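Local coordinates for dihydroneopterin triphosphate diphosphatase (PDB 5U7F), which catalyses the hydrolysis of dihydroneopterin triphosphate to dihydroneopterin monophosphate and pyrophosphate, a step in folate biosynthesis, and can also cleave nucleoside triphosphates such as dATP, at residues Q19-V24 against P108-I113; L70-C75 against S101-A106. All blocks are in the same frame, centred on the assembly; numbering follows the deposited sequence.

Contact 1. Residues Q19-V24 against P108-I113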
loop_
_atom_site.group_PDB
_atom_site.type_symbol
_atom_site.label_atom_id
_atom_site.label_comp_id
_atom_site.label_asym_id
_atom_site.label_seq_id
_atom_site.Cartn_x
_atom_site.Cartn_y
_atom_site.Cartn_z
ATOM N N GLN A 19 -4.233 14.426 6.148
ATOM C CA GLN A 19 -5.041 15.506 5.564
ATOM C C GLN A 19 -4.466 16.916 5.789
ATOM O O GLN A 19 -4.470 17.739 4.889
ATOM C CB GLN A 19 -6.448 15.456 6.123
ATOM C CG GLN A 19 -7.407 16.501 5.501
ATOM C CD GLN A 19 -7.532 16.388 3.977
ATOM O OE1 GLN A 19 -7.451 15.299 3.414
ATOM N NE2 GLN A 19 -7.743 17.517 3.311
ATOM N N ASP A 20 -3.969 17.211 6.978
ATOM C CA ASP A 20 -3.491 18.573 7.215
ATOM C C ASP A 20 -2.170 18.893 6.468
ATOM O O ASP A 20 -2.079 19.931 5.825
ATOM C CB ASP A 20 -3.369 18.825 8.719
ATOM C CG ASP A 20 -2.292 17.982 9.386
ATOM O OD1 ASP A 20 -1.683 17.116 8.710
ATOM O OD2 ASP A 20 -2.072 18.187 10.602
ATOM N N THR A 21 -1.176 17.994 6.491
ATOM C CA THR A 21 0.107 18.281 5.843
ATOM C C THR A 21 0.215 17.759 4.411
ATOM O O THR A 21 1.096 18.184 3.655
ATOM C CB THR A 21 1.267 17.656 6.591
ATOM O OG1 THR A 21 1.105 16.225 6.596
ATOM C CG2 THR A 21 1.364 18.217 8.027
ATOM N N LYS A 22 -0.667 16.822 4.077
ATOM C CA LYS A 22 -0.609 16.078 2.815
ATOM C C LYS A 22 0.673 15.264 2.714
ATOM O O LYS A 22 1.104 14.917 1.624
ATOM C CB LYS A 22 -0.725 17.017 1.624
ATOM C CG LYS A 22 -2.004 17.828 1.640
ATOM C CD LYS A 22 -3.222 16.901 1.575
ATOM C CE LYS A 22 -4.447 17.618 1.040
ATOM N NZ LYS A 22 -4.809 18.797 1.884
ATOM N N ARG A 23 1.298 14.958 3.842
ATOM C CA ARG A 23 2.456 14.086 3.777
ATOM C C ARG A 23 1.962 12.646 3.631
ATOM O O ARG A 23 0.878 12.312 4.099
ATOM C CB ARG A 23 3.339 14.247 5.009
ATOM C CG ARG A 23 4.291 15.441 4.918
ATOM C CD ARG A 23 5.566 15.209 5.783
ATOM N NE ARG A 23 6.315 16.431 5.992
ATOM C CZ ARG A 23 5.989 17.355 6.895
ATOM N NH1 ARG A 23 4.932 17.189 7.682
ATOM N NH2 ARG A 23 6.723 18.455 7.012
ATOM N N VAL A 24 2.800 11.808 3.019
ATOM C CA VAL A 24 2.504 10.407 2.685
ATOM C C VAL A 24 3.387 9.460 3.486
ATOM O O VAL A 24 4.590 9.653 3.567
ATOM C CB VAL A 24 2.717 10.173 1.193
ATOM C CG1 VAL A 24 2.505 8.748 0.826
ATOM C CG2 VAL A 24 1.741 11.045 0.417
ATOM N N PRO A 108 -6.316 12.363 9.978
ATOM C CA PRO A 108 -6.425 13.806 10.192
ATOM C C PRO A 108 -5.085 14.495 10.390
ATOM O O PRO A 108 -4.932 15.649 9.979
ATOM C CB PRO A 108 -7.294 13.916 11.459
ATOM C CG PRO A 108 -7.250 12.583 12.099
ATOM C CD PRO A 108 -7.043 11.588 10.998
ATOM N N HIS A 109 -4.126 13.776 10.968
ATOM C CA HIS A 109 -2.790 14.289 11.246
ATOM C C HIS A 109 -1.757 13.186 11.018
ATOM O O HIS A 109 -2.084 12.001 11.067
ATOM C CB HIS A 109 -2.663 14.788 12.699
ATOM C CG HIS A 109 -3.672 15.833 13.092
ATOM N ND1 HIS A 109 -3.512 17.172 12.808
ATOM C CD2 HIS A 109 -4.853 15.728 13.748
ATOM C CE1 HIS A 109 -4.548 17.849 13.276
ATOM N NE2 HIS A 109 -5.379 16.996 13.849
ATOM N N GLU A 110 -0.512 13.578 10.805
ATOM C CA GLU A 110 0.590 12.621 10.881
ATOM C C GLU A 110 0.515 12.009 12.280
ATOM O O GLU A 110 0.024 12.653 13.223
ATOM C CB GLU A 110 1.944 13.291 10.603
ATOM C CG GLU A 110 1.959 13.964 9.241
ATOM C CD GLU A 110 3.253 14.653 8.910
ATOM O OE1 GLU A 110 4.250 14.478 9.637
ATOM O OE2 GLU A 110 3.274 15.387 7.898
ATOM N N ARG A 111 0.912 10.751 12.409
ATOM C CA ARG A 111 0.980 10.118 13.722
ATOM C C ARG A 111 2.118 9.133 13.797
ATOM O O ARG A 111 2.773 8.808 12.810
ATOM C CB ARG A 111 -0.323 9.394 14.065
ATOM C CG ARG A 111 -0.622 8.216 13.157
ATOM C CD ARG A 111 -1.718 7.313 13.673
ATOM N NE ARG A 111 -3.042 7.873 13.422
ATOM C CZ ARG A 111 -4.181 7.245 13.686
ATOM N NH1 ARG A 111 -4.165 6.021 14.197
ATOM N NH2 ARG A 111 -5.340 7.846 13.425
ATOM N N GLN A 112 2.287 8.610 14.992
ATOM C CA GLN A 112 3.350 7.688 15.295
ATOM C C GLN A 112 2.840 6.306 14.916
ATOM O O GLN A 112 1.757 5.926 15.340
ATOM C CB GLN A 112 3.715 7.809 16.779
ATOM C CG GLN A 112 3.929 9.290 17.259
ATOM C CD GLN A 112 2.627 10.129 17.461
ATOM O OE1 GLN A 112 1.516 9.589 17.590
ATOM N NE2 GLN A 112 2.783 11.461 17.478
ATOM N N ILE A 113 3.590 5.581 14.080
ATOM C CA ILE A 113 3.152 4.306 13.529
ATOM C C ILE A 113 3.890 3.101 14.120
ATOM O O ILE A 113 5.117 3.059 14.131
ATOM C CB ILE A 113 3.351 4.280 11.966
ATOM C CG1 ILE A 113 2.576 5.411 11.282
ATOM C CG2 ILE A 113 2.941 2.928 11.363
ATOM C CD1 ILE A 113 1.092 5.328 11.462
HETATM O O HOH W 1 0.093 16.278 11.533
#
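The imidazole of His-109 meets Asp-20 edge-on, its ND1 donating to Asp-20 OD2 at 2.8 Å. Water 1 lies at the ring's edge in its plane, while OD2 stands somewhat tilted from that plane. Ring and carboxylate are turned 78° apart, and ND1 reaches OD2 from well above the carboxylate plane. Asp-20 CG sits between its backbone N and carbonyl carbon (chi1 66°), which points the group at the histidine. Water 1 donates to Asp-20 OD2 at 3.0 Å and accepts from Glu-110 N at 2.9 Å, tying Asp-20 to the backbone one residue past the histidine.

The second flat pair is Arg-23 and Glu-110. Glu-110 OE2 lies at the edge of the guanidinium, near its plane, and forms a salt bridge with Arg-23 NH1, modelled so short that its exact length is doubtful; the two planes stand 82° apart. Thr-21 OG1 donates to the anti lone pair of Glu-110 OE2, at 2.7 Å. Thr-21 OG1 also accepts from Arg-23 N at 3.0 Å, an ST turn, so one threonine both shapes the turn and holds the glutamate. The guanidinium beside it would probably favour a charged carboxylate.

All of this is at the surface, where the turn from strand 10-18 to strand 23-29 meets the loop leading from strand 97-107 to strand 118-125. Arg-23 and Glu-110 both rest on Trp-123 of that last strand, and the backbones of Gln-19 and Val-24 bond to Leu-107 and Leu-124.

Contact 2. Residues L70-C75 against S101-A106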
loop_
_atom_site.group_PDB
_atom_site.type_symbol
_atom_site.label_atom_id
_atom_site.label_comp_id
_atom_site.label_asym_id
_atom_site.label_seq_id
_atom_site.Cartn_x
_atom_site.Cartn_y
_atom_site.Cartn_z
ATOM N N LEU A 70 -12.615 6.069 10.626
ATOM C CA LEU A 70 -11.934 6.637 9.481
ATOM C C LEU A 70 -12.632 6.097 8.247
ATOM O O LEU A 70 -13.380 5.131 8.336
ATOM C CB LEU A 70 -10.444 6.279 9.480
ATOM C CG LEU A 70 -9.672 6.687 10.731
ATOM C CD1 LEU A 70 -8.388 5.903 10.852
ATOM C CD2 LEU A 70 -9.360 8.186 10.738
ATOM N N THR A 71 -12.369 6.713 7.106
ATOM C CA THR A 71 -13.036 6.346 5.860
ATOM C C THR A 71 -12.031 5.839 4.815
ATOM O O THR A 71 -11.186 6.589 4.311
ATOM C CB THR A 71 -13.822 7.542 5.294
ATOM O OG1 THR A 71 -14.640 8.104 6.331
ATOM C CG2 THR A 71 -14.702 7.104 4.136
ATOM N N LEU A 72 -12.131 4.556 4.506
ATOM C CA LEU A 72 -11.289 3.955 3.485
ATOM C C LEU A 72 -11.928 4.189 2.124
ATOM O O LEU A 72 -13.021 3.702 1.849
ATOM C CB LEU A 72 -11.107 2.468 3.753
ATOM C CG LEU A 72 -10.286 1.720 2.707
ATOM C CD1 LEU A 72 -8.828 2.111 2.828
ATOM C CD2 LEU A 72 -10.480 0.222 2.857
ATOM N N ILE A 73 -11.286 4.979 1.279
ATOM C CA ILE A 73 -11.901 5.315 -0.008
ATOM C C ILE A 73 -11.403 4.396 -1.120
ATOM O O ILE A 73 -10.200 4.201 -1.281
ATOM C CB ILE A 73 -11.616 6.771 -0.384
ATOM C CG1 ILE A 73 -12.267 7.701 0.659
ATOM C CG2 ILE A 73 -12.111 7.075 -1.811
ATOM C CD1 ILE A 73 -11.882 9.141 0.505
ATOM N N ASP A 74 -12.342 3.838 -1.866
ATOM C CA ASP A 74 -12.033 3.055 -3.052
ATOM C C ASP A 74 -11.768 4.069 -4.174
ATOM O O ASP A 74 -12.642 4.859 -4.534
ATOM C CB ASP A 74 -13.196 2.090 -3.366
ATOM C CG ASP A 74 -12.935 1.198 -4.562
ATOM O OD1 ASP A 74 -12.098 1.552 -5.435
ATOM O OD2 ASP A 74 -13.606 0.139 -4.634
ATOM N N CYS A 75 -10.542 4.080 -4.682
ATOM C CA CYS A 75 -10.138 4.998 -5.744
ATOM C C CYS A 75 -10.725 4.655 -7.124
ATOM O O CYS A 75 -10.540 5.408 -8.073
ATOM C CB CYS A 75 -8.620 5.009 -5.857
ATOM S SG CYS A 75 -7.775 5.721 -4.436
ATOM N N SER A 101 -5.584 -3.175 -6.967
ATOM C CA SER A 101 -6.660 -2.172 -6.804
ATOM C C SER A 101 -6.309 -1.120 -5.760
ATOM O O SER A 101 -5.774 -1.450 -4.692
ATOM C CB SER A 101 -7.980 -2.878 -6.446
ATOM O OG SER A 101 -8.347 -3.713 -7.523
ATOM N N TRP A 102 -6.644 0.141 -6.051
ATOM C CA TRP A 102 -6.138 1.264 -5.253
ATOM C C TRP A 102 -7.192 1.769 -4.282
ATOM O O TRP A 102 -8.364 1.897 -4.636
ATOM C CB TRP A 102 -5.693 2.448 -6.143
ATOM C CG TRP A 102 -4.525 2.205 -7.014
ATOM C CD1 TRP A 102 -3.716 1.092 -7.027
ATOM C CD2 TRP A 102 -4.031 3.065 -8.037
ATOM N NE1 TRP A 102 -2.753 1.227 -7.979
ATOM C CE2 TRP A 102 -2.918 2.429 -8.613
ATOM C CE3 TRP A 102 -4.425 4.313 -8.530
ATOM C CZ2 TRP A 102 -2.181 3.000 -9.636
ATOM C CZ3 TRP A 102 -3.687 4.882 -9.544
ATOM C CH2 TRP A 102 -2.583 4.214 -10.102
ATOM N N PHE A 103 -6.736 2.098 -3.082
ATOM C CA PHE A 103 -7.549 2.751 -2.045
ATOM C C PHE A 103 -6.760 3.939 -1.453
ATOM O O PHE A 103 -5.522 4.017 -1.537
ATOM C CB PHE A 103 -7.921 1.765 -0.937
ATOM C CG PHE A 103 -8.763 0.614 -1.395
ATOM C CD1 PHE A 103 -8.187 -0.480 -2.034
ATOM C CD2 PHE A 103 -10.130 0.625 -1.201
ATOM C CE1 PHE A 103 -8.978 -1.535 -2.461
ATOM C CE2 PHE A 103 -10.930 -0.433 -1.635
ATOM C CZ PHE A 103 -10.365 -1.501 -2.253
ATOM N N CYS A 104 -7.485 4.865 -0.832
ATOM C CA CYS A 104 -6.890 6.069 -0.253
ATOM C C CYS A 104 -7.366 6.118 1.197
ATOM O O CYS A 104 -8.496 5.745 1.489
ATOM C CB CYS A 104 -7.306 7.322 -1.059
ATOM S SG CYS A 104 -7.418 7.027 -2.878
ATOM N N LEU A 105 -6.485 6.479 2.120
ATOM C CA LEU A 105 -6.876 6.632 3.517
ATOM C C LEU A 105 -6.264 7.908 4.077
ATOM O O LEU A 105 -5.052 8.051 4.196
ATOM C CB LEU A 105 -6.468 5.418 4.355
ATOM C CG LEU A 105 -6.704 5.553 5.866
ATOM C CD1 LEU A 105 -8.195 5.710 6.153
ATOM C CD2 LEU A 105 -6.130 4.382 6.622
ATOM N N ALA A 106 -7.150 8.837 4.420
ATOM C CA ALA A 106 -6.771 10.142 4.916
ATOM C C ALA A 106 -6.832 10.090 6.433
ATOM O O ALA A 106 -7.878 9.789 6.979
ATOM C CB ALA A 106 -7.705 11.202 4.369
HETATM O O HOH W 2 -10.017 8.614 3.620
HETATM O O HOH W 3 -10.395 9.072 6.906
HETATM O O HOH W 4 -10.007 0.697 -6.454
#
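Phe-103 and Leu-72 form the apolar centre, with Leu-72 CD1 3.9 Å from Phe-103 CB. Leu-72 CG, anti to the backbone N (chi1 177°), approaches the Phe-103 ring at CD2, as does the leucine's own CD2. Leu-72 CD1 comes within 4.3 Å of Leu-105 CB too. Farther along, Leu-105 CD1 packs on Leu-70 CB. On this side of the sheet helix 49-61, which belongs to the Nudix box, lays Ala-53 against both Leu-72 and Phe-103.

The opposite face carries Ile-73 and Cys-104, an antiparallel hydrogen-bonded pair: Ile-73 N donates to Cys-104 O at 2.9 Å, and Cys-104 N returns a bond to Ile-73 O at 2.8 Å. This is the edge of the Nudix alpha/beta/alpha sandwich, with outermost strand 72-82 held to strand 97-107. Cys-75 N bonds Trp-102 O at 3.1 Å, so the disulfide from Cys-75 SG to Cys-104 SG, 2.1 Å long with a torsion of 113°, runs diagonally between strands rather than across a directly facing pair. Helix 136-147 reaches Cys-75 through Phe-145, and Trp-102 through Gln-140, Ala-141 and Gln-144; the indole NE1 is bonded to Glu-100. The side chain of Trp-102 is about 6 Å from that of Phe-81, a predicted substrate contact.

Outward, Asp-74 passes its CB beside Phe-103 CE2, its OD1 accepting from Gln-76 N. At the Thr-71 end the two backbones are bridged by water: water 3 accepts from Thr-71 N and donates to Ala-106 O.

In the fold
Contact 1 is a surface meeting of two connecting segments, whereas contact 2 is partly buried and joins the outermost strand 72-82 to its neighbour 97-107. The chemistry follows: charged and hydroxyl side chains with a water between turn and loop in contact 1; backbone bonds, a disulfide and leucine-phenylalanine packing beneath the helices in contact 2. Segment 101-106 leads through Leu-107 into the loop of 108-113, so the same run of chain supplies one side of each contact, and contact 2 is nested within the loop that contact 1 closes. They touch lightly, Pro-108 CD lying 4.1 Å from Leu-70 CD2. Contact 2 lies nearer the chain's centre; contact 1 stands away from the annotated sites.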